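Local coordinates for uncharacterized protein (Nostoc punctiforme, PDB 2QDR), which is of unknown function but has the double-stranded beta-helix fold of the cupins and is a putative dioxygenase, at residues Arg41-Ala45 with Tyr53-Asp57; Ala223-His227 with Thr275-Gly279; Phe228-Met234 with Thr269-Thr275; Ile235-Asn239 with Val285-Leu289. All coordinates share one frame; numbering follows the deposited sequence.

Interaction 1: Arg41-Ala45 with Tyr53-Asp57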
loop_
_atom_site.group_PDB
_atom_site.type_symbol
_atom_site.label_atom_id
_atom_site.label_comp_id
_atom_site.label_asym_id
_atom_site.label_seq_id
_atom_site.Cartn_x
_atom_site.Cartn_y
_atom_site.Cartn_z
ATOM N N ARG A 41 -6.266 -5.793 44.739
ATOM C CA ARG A 41 -7.362 -6.478 45.384
ATOM C C ARG A 41 -8.630 -5.976 44.695
ATOM O O ARG A 41 -8.743 -4.774 44.488
ATOM C CB ARG A 41 -7.387 -6.101 46.858
ATOM C CG ARG A 41 -8.363 -6.850 47.764
ATOM C CD ARG A 41 -8.324 -6.180 49.145
ATOM N NE ARG A 41 -9.091 -6.816 50.233
ATOM C CZ ARG A 41 -10.426 -6.781 50.388
ATOM N NH1 ARG A 41 -11.232 -6.209 49.487
ATOM N NH2 ARG A 41 -10.976 -7.381 51.443
ATOM N N THR A 42 -9.566 -6.850 44.345
ATOM C CA THR A 42 -10.806 -6.395 43.719
ATOM C C THR A 42 -11.865 -6.135 44.793
ATOM O O THR A 42 -11.658 -6.422 45.979
ATOM C CB THR A 42 -11.341 -7.419 42.733
ATOM O OG1 THR A 42 -11.708 -8.607 43.446
ATOM C CG2 THR A 42 -10.279 -7.737 41.683
ATOM N N ALA A 43 -12.990 -5.569 44.364
ATOM C CA ALA A 43 -14.120 -5.284 45.243
ATOM C C ALA A 43 -14.788 -6.571 45.702
ATOM O O ALA A 43 -15.354 -6.608 46.776
ATOM C CB ALA A 43 -15.141 -4.407 44.540
ATOM N N ILE A 44 -14.713 -7.618 44.889
ATOM C CA ILE A 44 -15.314 -8.921 45.201
ATOM C C ILE A 44 -14.367 -9.961 45.843
ATOM O O ILE A 44 -14.814 -11.072 46.128
ATOM C CB ILE A 44 -15.946 -9.560 43.910
ATOM C CG1 ILE A 44 -14.881 -10.084 42.915
ATOM C CG2 ILE A 44 -16.892 -8.562 43.240
ATOM C CD1 ILE A 44 -15.470 -10.709 41.664
ATOM N N ALA A 45 -13.087 -9.634 46.055
ATOM C CA ALA A 45 -12.127 -10.590 46.629
ATOM C C ALA A 45 -11.428 -10.038 47.864
ATOM O O ALA A 45 -11.056 -8.870 47.891
ATOM C CB ALA A 45 -11.108 -10.977 45.591
ATOM N N TYR A 53 -8.385 -13.908 36.395
ATOM C CA TYR A 53 -9.256 -12.893 35.805
ATOM C C TYR A 53 -10.460 -12.765 36.715
ATOM O O TYR A 53 -10.888 -13.767 37.300
ATOM C CB TYR A 53 -9.703 -13.259 34.378
ATOM C CG TYR A 53 -10.461 -14.580 34.236
ATOM C CD1 TYR A 53 -11.832 -14.659 34.461
ATOM C CD2 TYR A 53 -9.799 -15.747 33.858
ATOM C CE1 TYR A 53 -12.512 -15.863 34.345
ATOM C CE2 TYR A 53 -10.474 -16.954 33.735
ATOM C CZ TYR A 53 -11.830 -17.004 33.976
ATOM O OH TYR A 53 -12.513 -18.191 33.850
ATOM N N GLN A 54 -10.971 -11.546 36.887
ATOM C CA GLN A 54 -12.158 -11.313 37.722
ATOM C C GLN A 54 -13.087 -10.327 37.032
ATOM O O GLN A 54 -12.638 -9.266 36.607
ATOM C CB GLN A 54 -11.798 -10.773 39.094
ATOM C CG GLN A 54 -10.843 -11.638 39.891
ATOM C CD GLN A 54 -10.655 -11.125 41.299
ATOM O OE1 GLN A 54 -11.575 -10.571 41.892
ATOM N NE2 GLN A 54 -9.480 -11.350 41.863
ATOM N N PHE A 55 -14.370 -10.687 36.934
ATOM C CA PHE A 55 -15.383 -9.863 36.304
ATOM C C PHE A 55 -16.519 -9.593 37.275
ATOM O O PHE A 55 -16.932 -10.499 37.999
ATOM C CB PHE A 55 -16.003 -10.572 35.099
ATOM C CG PHE A 55 -15.014 -11.235 34.178
ATOM C CD1 PHE A 55 -13.933 -10.534 33.679
ATOM C CD2 PHE A 55 -15.250 -12.528 33.694
ATOM C CE1 PHE A 55 -13.029 -11.129 32.792
ATOM C CE2 PHE A 55 -14.362 -13.137 32.787
ATOM C CZ PHE A 55 -13.245 -12.431 32.341
ATOM N N PHE A 56 -17.045 -8.369 37.279
ATOM C CA PHE A 56 -18.174 -8.027 38.156
ATOM C C PHE A 56 -18.929 -6.760 37.731
ATOM O O PHE A 56 -18.390 -5.885 37.047
ATOM C CB PHE A 56 -17.738 -7.909 39.626
ATOM C CG PHE A 56 -16.635 -6.931 39.869
ATOM C CD1 PHE A 56 -15.307 -7.342 39.827
ATOM C CD2 PHE A 56 -16.918 -5.607 40.183
ATOM C CE1 PHE A 56 -14.281 -6.450 40.075
ATOM C CE2 PHE A 56 -15.892 -4.704 40.430
ATOM C CZ PHE A 56 -14.572 -5.127 40.383
ATOM N N ASP A 57 -20.189 -6.700 38.155
ATOM C CA ASP A 57 -21.081 -5.602 37.877
ATOM C C ASP A 57 -20.765 -4.514 38.886
ATOM O O ASP A 57 -20.864 -4.751 40.085
ATOM C CB ASP A 57 -22.539 -6.076 38.013
ATOM C CG ASP A 57 -23.574 -5.025 37.601
ATOM O OD1 ASP A 57 -23.219 -3.922 37.128
ATOM O OD2 ASP A 57 -24.781 -5.327 37.753
#

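Interaction 2: Ala223-His227 with Thr275-Gly279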
loop_
_atom_site.group_PDB
_atom_site.type_symbol
_atom_site.label_atom_id
_atom_site.label_comp_id
_atom_site.label_asym_id
_atom_site.label_seq_id
_atom_site.Cartn_x
_atom_site.Cartn_y
_atom_site.Cartn_z
ATOM N N ALA A 223 -13.575 -0.866 20.210
ATOM C CA ALA A 223 -14.875 -1.038 19.592
ATOM C C ALA A 223 -14.852 -2.419 18.988
ATOM O O ALA A 223 -14.054 -2.665 18.072
ATOM C CB ALA A 223 -15.130 -0.004 18.527
ATOM N N ILE A 224 -15.676 -3.323 19.519
ATOM C CA ILE A 224 -15.763 -4.683 19.003
ATOM C C ILE A 224 -16.952 -4.700 18.076
ATOM O O ILE A 224 -18.052 -4.319 18.478
ATOM C CB ILE A 224 -15.938 -5.746 20.091
ATOM C CG1 ILE A 224 -14.745 -5.691 21.064
ATOM C CG2 ILE A 224 -16.108 -7.150 19.440
ATOM C CD1 ILE A 224 -14.781 -6.702 22.181
ATOM N N LEU A 225 -16.731 -5.132 16.839
ATOM C CA LEU A 225 -17.807 -5.195 15.867
ATOM C C LEU A 225 -18.719 -6.370 16.167
ATOM O O LEU A 225 -18.325 -7.271 16.911
ATOM C CB LEU A 225 -17.243 -5.353 14.450
ATOM C CG LEU A 225 -16.362 -4.212 13.934
ATOM C CD1 LEU A 225 -15.793 -4.510 12.546
ATOM C CD2 LEU A 225 -17.149 -2.944 13.904
ATOM N N PRO A 226 -19.951 -6.367 15.615
ATOM C CA PRO A 226 -20.847 -7.514 15.814
ATOM C C PRO A 226 -20.264 -8.832 15.261
ATOM O O PRO A 226 -19.230 -8.825 14.613
ATOM C CB PRO A 226 -22.096 -7.120 15.017
ATOM C CG PRO A 226 -22.056 -5.662 14.932
ATOM C CD PRO A 226 -20.616 -5.303 14.835
ATOM N N HIS A 227 -20.931 -9.947 15.523
ATOM C CA HIS A 227 -20.485 -11.287 15.087
ATOM C C HIS A 227 -18.998 -11.585 15.384
ATOM O O HIS A 227 -18.308 -12.191 14.561
ATOM C CB HIS A 227 -20.744 -11.539 13.584
ATOM C CG HIS A 227 -22.146 -11.266 13.148
ATOM N ND1 HIS A 227 -22.450 -10.787 11.893
ATOM C CD2 HIS A 227 -23.315 -11.317 13.823
ATOM C CE1 HIS A 227 -23.757 -10.626 11.789
ATOM N NE2 HIS A 227 -24.305 -10.940 12.948
ATOM N N THR A 275 -19.445 -12.248 20.958
ATOM C CA THR A 275 -20.494 -11.223 21.017
ATOM C C THR A 275 -21.134 -11.026 19.644
ATOM O O THR A 275 -20.452 -10.717 18.673
ATOM C CB THR A 275 -20.012 -9.866 21.583
ATOM O OG1 THR A 275 -21.035 -8.885 21.367
ATOM C CG2 THR A 275 -18.736 -9.368 20.939
ATOM N N ASP A 276 -22.441 -11.255 19.580
ATOM C CA ASP A 276 -23.200 -11.099 18.350
ATOM C C ASP A 276 -23.571 -9.641 18.109
ATOM O O ASP A 276 -23.821 -9.272 16.972
ATOM C CB ASP A 276 -24.469 -11.957 18.382
ATOM C CG ASP A 276 -24.179 -13.452 18.426
ATOM O OD1 ASP A 276 -23.109 -13.906 17.955
ATOM O OD2 ASP A 276 -25.059 -14.187 18.901
ATOM N N ASP A 277 -23.603 -8.829 19.166
ATOM C CA ASP A 277 -23.969 -7.406 19.086
ATOM C C ASP A 277 -22.789 -6.441 19.009
ATOM O O ASP A 277 -22.915 -5.367 18.415
ATOM C CB ASP A 277 -24.830 -7.020 20.310
ATOM C CG ASP A 277 -26.173 -7.752 20.356
ATOM O OD1 ASP A 277 -26.472 -8.573 19.458
ATOM O OD2 ASP A 277 -26.932 -7.521 21.322
ATOM N N GLY A 278 -21.662 -6.803 19.622
ATOM C CA GLY A 278 -20.482 -5.951 19.644
ATOM C C GLY A 278 -20.572 -5.039 20.861
ATOM O O GLY A 278 -21.443 -5.236 21.717
ATOM N N GLY A 279 -19.671 -4.057 20.956
ATOM C CA GLY A 279 -19.684 -3.124 22.083
ATOM C C GLY A 279 -18.523 -2.150 22.137
ATOM O O GLY A 279 -17.603 -2.230 21.326
#

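Interaction 3: Phe228-Met234 with Thr269-Thr275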
loop_
_atom_site.group_PDB
_atom_site.type_symbol
_atom_site.label_atom_id
_atom_site.label_comp_id
_atom_site.label_asym_id
_atom_site.label_seq_id
_atom_site.Cartn_x
_atom_site.Cartn_y
_atom_site.Cartn_z
ATOM N N PHE A 228 -18.527 -11.158 16.551
ATOM C CA PHE A 228 -17.142 -11.341 16.962
ATOM C C PHE A 228 -16.953 -12.669 17.669
ATOM O O PHE A 228 -17.827 -13.099 18.423
ATOM C CB PHE A 228 -16.712 -10.181 17.881
ATOM C CG PHE A 228 -15.297 -10.296 18.429
ATOM C CD1 PHE A 228 -14.201 -9.951 17.649
ATOM C CD2 PHE A 228 -15.071 -10.710 19.745
ATOM C CE1 PHE A 228 -12.909 -10.043 18.160
ATOM C CE2 PHE A 228 -13.776 -10.801 20.270
ATOM C CZ PHE A 228 -12.698 -10.466 19.484
ATOM N N ASP A 229 -15.808 -13.305 17.409
ATOM C CA ASP A 229 -15.436 -14.568 18.019
ATOM C C ASP A 229 -13.912 -14.726 17.932
ATOM O O ASP A 229 -13.393 -15.067 16.879
ATOM C CB ASP A 229 -16.174 -15.725 17.335
ATOM C CG ASP A 229 -15.949 -17.069 18.023
ATOM O OD1 ASP A 229 -15.201 -17.137 19.010
ATOM O OD2 ASP A 229 -16.554 -18.064 17.580
ATOM N N ASN A 230 -13.198 -14.508 19.041
ATOM C CA ASN A 230 -11.709 -14.633 19.038
ATOM C C ASN A 230 -11.203 -16.087 18.916
ATOM O O ASN A 230 -9.998 -16.300 18.862
ATOM C CB ASN A 230 -11.041 -13.903 20.225
ATOM C CG ASN A 230 -11.360 -14.519 21.560
ATOM O OD1 ASN A 230 -11.972 -15.589 21.664
ATOM N ND2 ASN A 230 -10.967 -13.833 22.606
ATOM N N LYS A 231 -12.109 -17.061 19.028
ATOM C CA LYS A 231 -11.840 -18.506 18.822
ATOM C C LYS A 231 -11.102 -19.267 19.903
ATOM O O LYS A 231 -11.482 -20.399 20.179
ATOM C CB LYS A 231 -11.157 -18.722 17.432
ATOM C CG LYS A 231 -12.064 -18.234 16.287
ATOM C CD LYS A 231 -11.319 -17.772 15.044
ATOM C CE LYS A 231 -12.282 -17.005 14.115
ATOM N NZ LYS A 231 -11.592 -16.347 12.980
ATOM N N TYR A 232 -10.085 -18.668 20.530
ATOM C CA TYR A 232 -9.284 -19.362 21.529
ATOM C C TYR A 232 -9.187 -18.594 22.838
ATOM O O TYR A 232 -9.701 -17.490 22.962
ATOM C CB TYR A 232 -7.879 -19.540 20.952
ATOM C CG TYR A 232 -7.845 -19.772 19.455
ATOM C CD1 TYR A 232 -8.311 -20.957 18.895
ATOM C CD2 TYR A 232 -7.332 -18.797 18.594
ATOM C CE1 TYR A 232 -8.288 -21.156 17.515
ATOM C CE2 TYR A 232 -7.299 -18.993 17.217
ATOM C CZ TYR A 232 -7.773 -20.171 16.684
ATOM O OH TYR A 232 -7.732 -20.364 15.316
ATOM N N GLN A 233 -8.532 -19.197 23.824
ATOM C CA GLN A 233 -8.303 -18.544 25.102
ATOM C C GLN A 233 -7.068 -17.682 24.890
ATOM O O GLN A 233 -6.397 -17.817 23.861
ATOM C CB GLN A 233 -8.069 -19.534 26.241
ATOM C CG GLN A 233 -9.214 -20.514 26.446
ATOM C CD GLN A 233 -9.005 -21.442 27.631
ATOM O OE1 GLN A 233 -8.560 -21.030 28.704
ATOM N NE2 GLN A 233 -9.380 -22.696 27.453
HETATM N N MSE A 234 -6.769 -16.804 25.847
HETATM C CA MSE A 234 -5.597 -15.925 25.753
HETATM C C MSE A 234 -4.787 -15.805 27.040
HETATM O O MSE A 234 -5.291 -15.357 28.066
HETATM C CB MSE A 234 -6.008 -14.517 25.358
HETATM C CG MSE A 234 -6.581 -14.380 23.969
HETATM SE SE MSE A 234 -7.116 -12.510 23.781
HETATM C CE MSE A 234 -8.039 -12.597 22.250
ATOM N N THR A 269 -5.394 -16.307 32.270
ATOM C CA THR A 269 -5.781 -17.068 31.085
ATOM C C THR A 269 -7.235 -16.731 30.776
ATOM O O THR A 269 -8.155 -17.334 31.337
ATOM C CB THR A 269 -5.559 -18.567 31.309
ATOM O OG1 THR A 269 -4.188 -18.782 31.660
ATOM C CG2 THR A 269 -5.905 -19.368 30.044
ATOM N N LEU A 270 -7.432 -15.759 29.889
ATOM C CA LEU A 270 -8.780 -15.305 29.541
ATOM C C LEU A 270 -9.532 -16.260 28.621
ATOM O O LEU A 270 -8.991 -16.661 27.590
ATOM C CB LEU A 270 -8.763 -13.897 28.915
ATOM C CG LEU A 270 -8.632 -12.733 29.915
ATOM C CD1 LEU A 270 -9.946 -12.492 30.691
ATOM C CD2 LEU A 270 -7.458 -12.901 30.903
ATOM N N PRO A 271 -10.785 -16.624 28.985
ATOM C CA PRO A 271 -11.567 -17.507 28.115
ATOM C C PRO A 271 -11.917 -16.898 26.764
ATOM O O PRO A 271 -11.616 -15.741 26.498
ATOM C CB PRO A 271 -12.869 -17.723 28.907
ATOM C CG PRO A 271 -12.555 -17.363 30.314
ATOM C CD PRO A 271 -11.529 -16.300 30.226
ATOM N N ARG A 272 -12.571 -17.695 25.933
ATOM C CA ARG A 272 -12.980 -17.282 24.606
ATOM C C ARG A 272 -13.964 -16.124 24.702
ATOM O O ARG A 272 -14.810 -16.123 25.585
ATOM C CB ARG A 272 -13.629 -18.470 23.920
ATOM C CG ARG A 272 -14.004 -18.321 22.469
ATOM C CD ARG A 272 -14.633 -19.636 21.992
ATOM N NE ARG A 272 -14.707 -19.725 20.543
ATOM C CZ ARG A 272 -15.164 -20.766 19.837
ATOM N NH1 ARG A 272 -15.639 -21.860 20.424
ATOM N NH2 ARG A 272 -15.154 -20.709 18.515
ATOM N N HIS A 273 -13.825 -15.146 23.808
ATOM C CA HIS A 273 -14.678 -13.964 23.738
ATOM C C HIS A 273 -15.639 -14.076 22.578
ATOM O O HIS A 273 -15.203 -14.297 21.446
ATOM C CB HIS A 273 -13.869 -12.703 23.509
ATOM C CG HIS A 273 -13.056 -12.258 24.684
ATOM N ND1 HIS A 273 -11.998 -12.981 25.193
ATOM C CD2 HIS A 273 -13.089 -11.098 25.382
ATOM C CE1 HIS A 273 -11.449 -12.312 26.194
ATOM N NE2 HIS A 273 -12.087 -11.161 26.322
ATOM N N ILE A 274 -16.937 -13.923 22.844
ATOM C CA ILE A 274 -17.955 -13.984 21.791
ATOM C C ILE A 274 -19.010 -12.905 22.036
ATOM O O ILE A 274 -19.402 -12.665 23.171
ATOM C CB ILE A 274 -18.645 -15.383 21.666
ATOM C CG1 ILE A 274 -17.614 -16.535 21.626
ATOM C CG2 ILE A 274 -19.576 -15.417 20.421
ATOM C CD1 ILE A 274 -18.196 -17.963 21.463
ATOM N N THR A 275 -19.445 -12.248 20.958
ATOM C CA THR A 275 -20.494 -11.223 21.017
ATOM C C THR A 275 -21.134 -11.026 19.644
ATOM O O THR A 275 -20.452 -10.717 18.673
ATOM C CB THR A 275 -20.012 -9.866 21.583
ATOM O OG1 THR A 275 -21.035 -8.885 21.367
ATOM C CG2 THR A 275 -18.736 -9.368 20.939
HETATM O O HOH W 1 -9.775 -15.411 24.669
#

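Interaction 4: Ile235-Asn239 with Val285-Leu289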
loop_
_atom_site.group_PDB
_atom_site.type_symbol
_atom_site.label_atom_id
_atom_site.label_comp_id
_atom_site.label_asym_id
_atom_site.label_seq_id
_atom_site.Cartn_x
_atom_site.Cartn_y
_atom_site.Cartn_z
ATOM N N ILE A 235 -3.522 -16.188 26.956
ATOM C CA ILE A 235 -2.608 -16.075 28.072
ATOM C C ILE A 235 -2.106 -14.629 27.938
ATOM O O ILE A 235 -1.528 -14.250 26.911
ATOM C CB ILE A 235 -1.500 -17.126 28.023
ATOM C CG1 ILE A 235 -2.121 -18.531 28.042
ATOM C CG2 ILE A 235 -0.528 -16.906 29.193
ATOM C CD1 ILE A 235 -1.171 -19.650 27.738
ATOM N N GLN A 236 -2.386 -13.823 28.958
ATOM C CA GLN A 236 -2.041 -12.409 28.971
ATOM C C GLN A 236 -0.918 -12.080 29.955
ATOM O O GLN A 236 -1.202 -11.781 31.116
ATOM C CB GLN A 236 -3.304 -11.592 29.298
ATOM C CG GLN A 236 -4.384 -11.695 28.211
ATOM C CD GLN A 236 -5.602 -10.790 28.440
ATOM O OE1 GLN A 236 -5.697 -10.083 29.440
ATOM N NE2 GLN A 236 -6.542 -10.819 27.500
ATOM N N PRO A 237 0.364 -12.138 29.523
ATOM C CA PRO A 237 1.500 -11.801 30.411
ATOM C C PRO A 237 1.641 -10.287 30.689
ATOM O O PRO A 237 2.688 -9.700 30.442
ATOM C CB PRO A 237 2.703 -12.357 29.628
ATOM C CG PRO A 237 2.321 -12.146 28.248
ATOM C CD PRO A 237 0.872 -12.600 28.223
ATOM N N TYR A 238 0.599 -9.683 31.251
ATOM C CA TYR A 238 0.564 -8.257 31.533
ATOM C C TYR A 238 -0.685 -7.939 32.338
ATOM O O TYR A 238 -1.594 -8.764 32.394
ATOM C CB TYR A 238 0.564 -7.450 30.221
ATOM C CG TYR A 238 -0.535 -7.854 29.244
ATOM C CD1 TYR A 238 -1.791 -7.248 29.288
ATOM C CD2 TYR A 238 -0.325 -8.842 28.289
ATOM C CE1 TYR A 238 -2.796 -7.612 28.408
ATOM C CE2 TYR A 238 -1.335 -9.209 27.404
ATOM C CZ TYR A 238 -2.564 -8.588 27.464
ATOM O OH TYR A 238 -3.563 -8.948 26.590
ATOM N N ASN A 239 -0.728 -6.765 32.965
ATOM C CA ASN A 239 -1.903 -6.346 33.729
ATOM C C ASN A 239 -2.831 -5.571 32.821
ATOM O O ASN A 239 -2.365 -4.764 32.014
ATOM C CB ASN A 239 -1.537 -5.478 34.924
ATOM C CG ASN A 239 -0.705 -6.206 35.947
ATOM O OD1 ASN A 239 -1.031 -7.315 36.361
ATOM N ND2 ASN A 239 0.351 -5.549 36.414
ATOM N N VAL A 285 -3.980 -0.998 29.796
ATOM C CA VAL A 285 -2.955 -2.069 29.827
ATOM C C VAL A 285 -1.564 -1.507 30.097
ATOM O O VAL A 285 -1.181 -0.540 29.456
ATOM C CB VAL A 285 -2.958 -2.848 28.469
ATOM C CG1 VAL A 285 -1.872 -3.911 28.408
ATOM C CG2 VAL A 285 -4.302 -3.496 28.222
ATOM N N ASP A 286 -0.790 -2.151 30.979
ATOM C CA ASP A 286 0.562 -1.657 31.367
ATOM C C ASP A 286 1.748 -2.297 30.617
ATOM O O ASP A 286 2.859 -2.355 31.151
ATOM C CB ASP A 286 0.767 -1.776 32.900
ATOM C CG ASP A 286 0.977 -3.219 33.404
ATOM O OD1 ASP A 286 0.736 -4.207 32.678
ATOM O OD2 ASP A 286 1.409 -3.352 34.572
ATOM N N ARG A 287 1.529 -2.739 29.381
ATOM C CA ARG A 287 2.591 -3.358 28.585
ATOM C C ARG A 287 2.343 -3.146 27.106
ATOM O O ARG A 287 1.199 -3.059 26.684
ATOM C CB ARG A 287 2.682 -4.861 28.877
ATOM C CG ARG A 287 3.797 -5.556 28.106
ATOM C CD ARG A 287 4.039 -6.962 28.530
ATOM N NE ARG A 287 5.248 -7.455 27.885
ATOM C CZ ARG A 287 5.904 -8.577 28.190
ATOM N NH1 ARG A 287 5.509 -9.379 29.174
ATOM N NH2 ARG A 287 7.007 -8.882 27.508
ATOM N N ASP A 288 3.427 -3.064 26.334
ATOM C CA ASP A 288 3.366 -2.897 24.894
ATOM C C ASP A 288 3.030 -4.246 24.284
ATOM O O ASP A 288 3.860 -5.167 24.325
ATOM C CB ASP A 288 4.713 -2.395 24.368
ATOM C CG ASP A 288 4.728 -2.153 22.858
ATOM O OD1 ASP A 288 3.677 -2.214 22.182
ATOM O OD2 ASP A 288 5.821 -1.889 22.332
ATOM N N LEU A 289 1.846 -4.359 23.680
ATOM C CA LEU A 289 1.413 -5.622 23.062
ATOM C C LEU A 289 1.771 -5.767 21.571
ATOM O O LEU A 289 1.240 -6.657 20.907
ATOM C CB LEU A 289 -0.093 -5.819 23.264
ATOM C CG LEU A 289 -0.627 -5.634 24.692
ATOM C CD1 LEU A 289 -2.100 -6.048 24.744
ATOM C CD2 LEU A 289 0.162 -6.415 25.717
#

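Interaction 1: Arg41-Ala45 with Tyr53-Asp57
I44 overlaps the ring of F56 with its CG2 methyl. That methyl lies 4.2 Å from the centroid of the F56 ring and 30° off the ring normal, an off-centre CH-pi contact. It sits near the root of the ring, 3.8 Å from F56 CG. The other branch of I44 runs past the same side chain, with CD1 3.8 Å from F56 CD1. F56 CG stands between its backbone N and carbonyl carbon (chi1 56°), and the ring reaches towards 41-45. There CE1 of F56 comes 4.1 Å from T42 CB. A43 CB lies 4.2 Å from F56 CE2, so three residues gather round one ring.

Q54 makes the polar half. Its extended chain brings OE1 to T42 OG1 from the opposite direction. T42 OG1 donates to Q54 OE1 at 2.5 Å, tilted 27° from the carbonyl plane. Both residues are buried, and the bond gives the amide oxygen a donor. Carbons lie beside the acceptor: I44 CG1 passes 3.5 Å from Q54 OE1, and A45 CB is 3.8 Å from it.

No backbone bond joins the two segments. Strand 54-57 pairs with strand 260-264, where Q54 bonds to Y263 and F56 to Y261. R41 instead bonds to W86 of strand 79-86. The contact thus joins strand 41-42 and the loop after it to strand 54-57 of another sheet, by packing and one side-chain hydrogen bond. Strand 54-57 is outermost within this chain in a sheet built mainly from late strands. This is consistent with a two-domain cupin, or bicupin, of double-stranded beta-helix fold.

Interaction 2: Ala223-His227 with Thr275-Gly279
I224 and T275 meet methyl to methyl, CG2 to CG2 at 3.8 Å, with their side chains set at a slant. The setting is the end of an antiparallel strand pair and a tight turn held by an ST motif, within the cupin fold. I224 pairs with G279: I224 N bonds to G279 O at 2.9 Å, and G279 N bonds back to I224 O at 3.0 Å. With chi1 at 170°, T275 turns its hydroxyl into the loop, while CG2 faces I224.

P226 lays one side of its ring along the loop carbonyls. Its CB is 3.4 Å from D276 O, and its CG is 3.6 Å from D277 O. The CB of H227 points away from the loop, but the imidazole bends back, and CD2 comes 3.8 Å from D276 O. The backbone N of H227 adds a weak bond to that same oxygen at 3.3 Å.

The polar ends of H227 serve the subunit interface. ND1 bonds to K208 of the second subunit, and NE2 bonds to H132 of that second subunit. D276 OD2 forms a salt bridge with K131, also of the second subunit. T275 OG1 hydrogen-bonds to Y248 O outside the turn. Inside the turn, T275 OG1 accepts from D277 N weakly and from G278 N at 2.8 Å, with an N-H...O angle of 154°.

Interaction 3: Phe228-Met234 with Thr269-Thr275
D229 and R272 form a salt bridge, with R272 NE 3.0 Å from D229 OD1. NE uses the syn lone pair of OD1, but OD1 lies 29° out of the guanidinium plane. R272 NH2 stands 3.1 Å from D229 OD2, and the two flat groups are turned 38° apart. R272 is extended from CG to NE, which carries its guanidinium past the strand to D229. K231 O lies over one face of that guanidinium without bonding to NE. D229 OD1 has a second donor: K231 N, at 3.1 Å, comes from above the carboxylate plane and closes an Asx turn.

The backbone forms two antiparallel stretches, in a sheet of the cupin fold, with a one-residue shift of register between them. F228 and T275 exchange two N-H...O bonds in the first, and D229 faces I274 as a non-hydrogen-bonded pair. M234, a selenomethionine, and L270 do the same as F228 and T275; M234 N reaches L270 O at 2.8 Å. Between the stretches, N230 N donates to H273 O at 3.1 Å.

One water lies 2.7 Å from Y232 O and 2.6 Å from P271 O and can donate to either. Other acceptors are near, so the sharing of its protons is not settled. T269 OG1 bonds to W127 of the fourth subunit. H273 CB meets the ring edge of F228 at CE2, 3.8 Å away.

Interaction 4: Ile235-Asn239 with Val285-Leu289
Y238 meets R287 at its root, where CB lies 3.6 Å from R287 CB. Its CG is set between the backbone N and the carbonyl carbon (chi1 54°), and the ring goes out among the side chains of 285-289. CD1 of the ring touches V285 CG1 at 3.5 Å. L289 CD2 sits over one ring face, 15° off the normal and 3.6 Å from Y238 CD2, a CH-pi contact. Q236 CB lies over the opposite face. At the tip, OH is 3.7 Å from the second methyl of L289, CD1. The two side chains cross at about a right angle; L289 CD2 covers the ring and CD1 lies by the phenol end.

Q236, P237 and Y238 form an inverse gamma turn centred on P237, with a weak bond from Y238 N to Q236 O. The chain then passes beside the loop after strand 279-285 and enters strand 240-245, which pairs with 279-285. The contact lies where the chain passes between two sheets of the cupin fold, from the one with 233-236 to the one with 240-245 and 279-285.

N239 and D286 are held by three bonds. N239 N donates to D286 OD1 at 3.0 Å, and N239 ND2 donates to D286 OD2 at 3.1 Å. Both donors come on the syn side, out of the carboxylate plane. D286 N returns a bond to N239 O at 3.2 Å. OD1 also takes a weak bond from W27. The extended chain of R287 puts NH1 3.1 Å from P237 O, in the carbonyl plane; NH2 makes a weak bond to S181 O of the fourth subunit.

In the fold
Interactions 2 and 4 are buried; interactions 1 and 3 are only partly so. Interactions 2 and 3 share T275, with 3 nested inside the loop that 2 closes. Interactions 3 and 4 both use strand 233-236 and touch through L270 and Q236. Interaction 1 packs on interaction 3 through Y53 and F55. The chemistry follows the place. Backbone pairing dominates 2 and 3. The salt bridge of interaction 3 involves an exposed arginine. Interaction 1 joins two sheets through side chains alone, and interaction 4 adds a carboxylate that accepts from the backbone and side-chain amides of N239. Interaction 2 faces the second subunit; 3 and 4 both touch the fourth.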